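Local atomic coordinates of D-aminoacyl-tRNA deacylase 1 (Homo sapiens, PDB entry 2OKV), a protein that deacylates D-aminoacyl-tRNAs and glycyl-tRNA(Ala) as an editing enzyme and is a possible ATPase in DNA replication. Residues B[1-6]-B[27-32]; B[9-14]-B[73-78]. One frame throughout, in Å; residues are numbered along the deposited sequence.

Overall arrangement
Interactions 1 and 2 are both buried, but they represent two different ways of joining strands. Interaction 1, centred about 3 Å from the centre of the chain, is edge-to-edge pairing inside the five-stranded mixed sheet, carried by backbone hydrogen bonds. Interaction 2, further out, stacks the three-stranded antiparallel sheet on that same sheet, chiefly through apolar side chains. The two are linked: strands 26-32 and 73-78 are parallel neighbours, Leu-75 probably bonding through its backbone N and O to Ile-27 and Val-29, while strand 2-8 runs on into strand 10-15 around a corner at Thr-9. Their centres lie about 11 Å apart, and both reach the second subunit.

Interaction 1 (B[1-6]-B[27-32]); sequences MKAVVQ and ICVLLG
Strands 2-6 and 27-32 run antiparallel, their short axes 4.7 Å apart at an angle of 163°. Three hydrogen-bonded pairs, Lys-2 with Gly-32, Val-4 with Leu-30 and Gln-6 with Cys-28, alternate with the non-hydrogen-bonded pairs Ala-3 with Leu-31 and Val-5 with Val-29. All six N-H...O bonds lie in the plane of the accepting carbonyl; the shortest joins Gly-32 N to Lys-2 O at 2.7 Å, and the bond from Gln-6 N to Cys-28 O, 2.9 Å, is nearly straight at 170°. Between them, CA-H...O contacts such as Ala-3 CA to Leu-30 O at 3.2 Å add to the grip.

On the face of Ala-3, Val-5, Val-29 and Leu-31, Val-5 turns CG1 anti to its backbone N (chi1 176°) and crosses Ile-27 obliquely, CG1 to CG1 at a tight 3.3 Å. Its CG2 lies alongside Val-29 CG2, 4.2 Å away. Near the N terminus the end of Leu-31 leans toward the partner strand and crosses Met-1 obliquely, Leu-31 CD2 lying 3.8 Å from Met-1 CG. The other face carries Val-4, Gln-6, Cys-28 and Leu-30. The side chain of Gln-6, a magnesium-binding residue, lies about 3 Å from the bound ion. Val-4 and Cys-28 also belong to the magnesium site seen here.

Helices 39-51 and 99-116 cover the first face, through Met-45 and Ile-49 and through Tyr-106 and Phe-109. Thr-142 and Glu-144 of the second subunit pack on the other, while strands 141-146 and 73-78 flank the pair within the sheet.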
# COMPACT_ATOMS: atom_id res chain seq x y z
N MET B 1 -7.22 -3.25 -13.75
CA MET B 1 -5.98 -3.51 -12.99
C MET B 1 -5.67 -2.38 -12.04
O MET B 1 -5.77 -1.20 -12.41
CB MET B 1 -4.80 -3.75 -13.94
CG MET B 1 -3.72 -4.62 -13.33
SD MET B 1 -2.45 -5.12 -14.49
CE MET B 1 -3.48 -5.88 -15.74
N LYS B 2 -5.34 -2.74 -10.81
CA LYS B 2 -4.86 -1.78 -9.82
C LYS B 2 -3.51 -2.21 -9.29
O LYS B 2 -3.21 -3.41 -9.24
CB LYS B 2 -5.83 -1.70 -8.63
CG LYS B 2 -7.22 -1.18 -8.94
CD LYS B 2 -7.88 -0.71 -7.64
CE LYS B 2 -9.38 -0.98 -7.60
NZ LYS B 2 -10.24 0.15 -8.06
N ALA B 3 -2.72 -1.24 -8.86
CA ALA B 3 -1.44 -1.51 -8.21
C ALA B 3 -1.20 -0.51 -7.07
O ALA B 3 -1.56 0.67 -7.19
CB ALA B 3 -0.30 -1.42 -9.23
N VAL B 4 -0.63 -1.00 -5.98
CA VAL B 4 -0.10 -0.11 -4.95
C VAL B 4 1.41 -0.24 -5.02
O VAL B 4 1.96 -1.33 -4.93
CB VAL B 4 -0.64 -0.40 -3.53
CG1 VAL B 4 0.16 0.41 -2.47
CG2 VAL B 4 -2.13 -0.06 -3.46
N VAL B 5 2.07 0.90 -5.21
CA VAL B 5 3.50 0.96 -5.41
C VAL B 5 4.12 1.67 -4.22
O VAL B 5 3.73 2.79 -3.86
CB VAL B 5 3.84 1.71 -6.72
CG1 VAL B 5 5.33 1.86 -6.87
CG2 VAL B 5 3.26 0.98 -7.95
N GLN B 6 5.06 1.00 -3.56
CA GLN B 6 5.74 1.61 -2.42
C GLN B 6 7.23 1.71 -2.71
O GLN B 6 7.85 0.74 -3.11
CB GLN B 6 5.50 0.78 -1.15
CG GLN B 6 4.04 0.80 -0.67
CD GLN B 6 3.79 -0.08 0.54
OE1 GLN B 6 4.08 0.32 1.68
NE2 GLN B 6 3.18 -1.26 0.31
N ILE B 27 11.40 -0.59 -5.73
CA ILE B 27 9.95 -0.44 -5.62
C ILE B 27 9.27 -1.80 -5.36
O ILE B 27 9.64 -2.80 -5.96
CB ILE B 27 9.50 0.34 -6.90
CG1 ILE B 27 8.62 1.53 -6.59
CG2 ILE B 27 9.14 -0.51 -8.14
CD1 ILE B 27 8.72 2.54 -7.64
N CYS B 28 8.31 -1.83 -4.43
CA CYS B 28 7.48 -3.00 -4.18
C CYS B 28 6.10 -2.72 -4.75
O CYS B 28 5.47 -1.73 -4.40
CB CYS B 28 7.37 -3.33 -2.67
SG CYS B 28 6.33 -4.78 -2.28
N VAL B 29 5.65 -3.59 -5.63
CA VAL B 29 4.38 -3.43 -6.31
C VAL B 29 3.44 -4.53 -5.84
O VAL B 29 3.75 -5.73 -5.96
CB VAL B 29 4.55 -3.51 -7.85
CG1 VAL B 29 3.19 -3.33 -8.56
CG2 VAL B 29 5.58 -2.48 -8.33
N LEU B 30 2.30 -4.12 -5.28
CA LEU B 30 1.23 -5.05 -4.98
C LEU B 30 0.23 -4.95 -6.11
O LEU B 30 -0.34 -3.88 -6.34
CB LEU B 30 0.60 -4.71 -3.63
CG LEU B 30 1.56 -4.88 -2.45
CD1 LEU B 30 1.04 -4.16 -1.22
CD2 LEU B 30 1.80 -6.38 -2.12
N LEU B 31 0.02 -6.07 -6.81
CA LEU B 31 -0.70 -6.06 -8.09
C LEU B 31 -2.08 -6.74 -8.02
O LEU B 31 -2.18 -7.96 -7.79
CB LEU B 31 0.15 -6.76 -9.14
CG LEU B 31 0.20 -6.32 -10.61
CD1 LEU B 31 -0.06 -7.55 -11.47
CD2 LEU B 31 -0.74 -5.17 -11.02
N GLY B 32 -3.13 -5.95 -8.26
CA GLY B 32 -4.51 -6.43 -8.26
C GLY B 32 -5.10 -6.60 -9.65
O GLY B 32 -5.40 -5.62 -10.32

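Interaction 2 (B[9-14]-B[73-78]); sequences TRASVT and EILCVS
Apolar side-chain contacts, without a hydrogen bond, join strands 10-14 and 73-78, whose short axes pass 8.2 Å apart at 36°. Leu-75 provides the largest share. With CG anti to the backbone N (chi1 173°), it rises toward the other strand and sets CD2 against Ala-11 CB at 3.6 Å, the closest approach of the contact. The same methyl reaches the backbone beside Ala-11, lying 3.9 Å from Ser-12 N, and touches both Ala-11 and Val-13, whose CB atoms point toward this strand. Val-13 crosses Leu-75 obliquely, its CG2 sitting against both methyls of Leu-75, 4.0 Å from each of CD1 and CD2. That CG2 also meets Val-77 CG2 tip to tip, again at 4.0 Å; in both valines this methyl is anti to the carbonyl carbon.

Polar groups act outside this interface. Glu-73 forms a salt bridge through OE1 with Lys-123 and accepts a hydrogen bond at OE2 from Gly-24 N. Met-131 of strand 131-137 borders both Val-13 and Val-77, and Pro-140 of the second subunit, probably part of the Gly-cisPro motif that enters the partner's active site to reject L-amino acids, packs on Val-77.

Alternate residues, Ala-11 and Val-13 against Leu-75 and Val-77, meet between the layers, as in face-to-face packing of two beta-sheets: here the three-stranded sheet lies over the five-stranded one in the D-aminoacyl-tRNA deacylase fold.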
# COMPACT_ATOMS: atom_id res chain seq x y z
N THR B 9 13.65 1.10 0.68
CA THR B 9 15.10 0.98 0.77
C THR B 9 15.51 -0.49 0.68
O THR B 9 16.60 -0.81 0.23
CB THR B 9 15.78 1.72 1.98
OG1 THR B 9 15.99 0.82 3.05
CG2 THR B 9 14.99 2.88 2.43
N ARG B 10 14.58 -1.39 1.05
CA ARG B 10 14.72 -2.81 0.82
C ARG B 10 13.35 -3.50 0.97
O ARG B 10 12.43 -2.92 1.52
CB ARG B 10 15.76 -3.44 1.78
CG ARG B 10 15.44 -3.25 3.26
CD ARG B 10 16.50 -3.88 4.18
NE ARG B 10 17.84 -3.32 3.99
CZ ARG B 10 18.29 -2.18 4.51
NH1 ARG B 10 17.52 -1.43 5.29
NH2 ARG B 10 19.54 -1.80 4.26
N ALA B 11 13.24 -4.73 0.50
CA ALA B 11 11.98 -5.45 0.61
C ALA B 11 12.27 -6.92 0.44
O ALA B 11 13.24 -7.28 -0.21
CB ALA B 11 11.00 -4.98 -0.44
N SER B 12 11.44 -7.78 1.02
CA SER B 12 11.62 -9.21 0.85
C SER B 12 10.34 -9.96 1.09
O SER B 12 9.38 -9.43 1.66
CB SER B 12 12.71 -9.74 1.79
OG SER B 12 12.37 -9.47 3.13
N VAL B 13 10.31 -11.20 0.61
CA VAL B 13 9.18 -12.09 0.80
C VAL B 13 9.69 -13.32 1.49
O VAL B 13 10.71 -13.91 1.08
CB VAL B 13 8.53 -12.46 -0.56
CG1 VAL B 13 7.51 -13.60 -0.41
CG2 VAL B 13 7.91 -11.23 -1.22
N THR B 14 8.98 -13.69 2.56
CA THR B 14 9.18 -14.95 3.28
C THR B 14 7.91 -15.81 3.18
O THR B 14 6.80 -15.28 3.16
CB THR B 14 9.50 -14.66 4.77
OG1 THR B 14 10.81 -14.10 4.88
CG2 THR B 14 9.49 -15.90 5.55
N GLU B 73 15.65 -1.98 -8.25
CA GLU B 73 14.96 -3.27 -8.36
C GLU B 73 13.45 -3.12 -8.19
O GLU B 73 12.96 -2.08 -7.75
CB GLU B 73 15.50 -4.27 -7.33
CG GLU B 73 16.90 -4.81 -7.65
CD GLU B 73 17.56 -5.45 -6.42
OE1 GLU B 73 17.75 -6.69 -6.41
OE2 GLU B 73 17.87 -4.71 -5.47
N ILE B 74 12.72 -4.18 -8.56
CA ILE B 74 11.27 -4.20 -8.41
C ILE B 74 10.90 -5.54 -7.78
O ILE B 74 11.30 -6.59 -8.27
CB ILE B 74 10.54 -4.09 -9.78
CG1 ILE B 74 10.93 -2.81 -10.52
CG2 ILE B 74 9.01 -4.21 -9.58
CD1 ILE B 74 10.42 -2.72 -11.94
N LEU B 75 10.18 -5.50 -6.67
CA LEU B 75 9.58 -6.69 -6.09
C LEU B 75 8.07 -6.66 -6.37
O LEU B 75 7.37 -5.79 -5.86
CB LEU B 75 9.83 -6.74 -4.58
CG LEU B 75 9.14 -7.85 -3.77
CD1 LEU B 75 9.64 -9.21 -4.21
CD2 LEU B 75 9.34 -7.65 -2.25
N CYS B 76 7.58 -7.59 -7.18
CA CYS B 76 6.13 -7.67 -7.47
C CYS B 76 5.50 -8.80 -6.69
O CYS B 76 6.03 -9.92 -6.63
CB CYS B 76 5.81 -7.90 -8.96
SG CYS B 76 6.62 -6.82 -10.06
N VAL B 77 4.34 -8.52 -6.11
CA VAL B 77 3.58 -9.55 -5.43
C VAL B 77 2.13 -9.44 -5.87
O VAL B 77 1.58 -8.34 -5.94
CB VAL B 77 3.69 -9.43 -3.89
CG1 VAL B 77 2.89 -10.54 -3.20
CG2 VAL B 77 5.15 -9.51 -3.47
N SER B 78 1.51 -10.58 -6.19
CA SER B 78 0.11 -10.63 -6.59
C SER B 78 -0.77 -10.38 -5.37
O SER B 78 -0.55 -10.96 -4.31
CB SER B 78 -0.20 -12.00 -7.18
OG SER B 78 0.55 -12.97 -6.43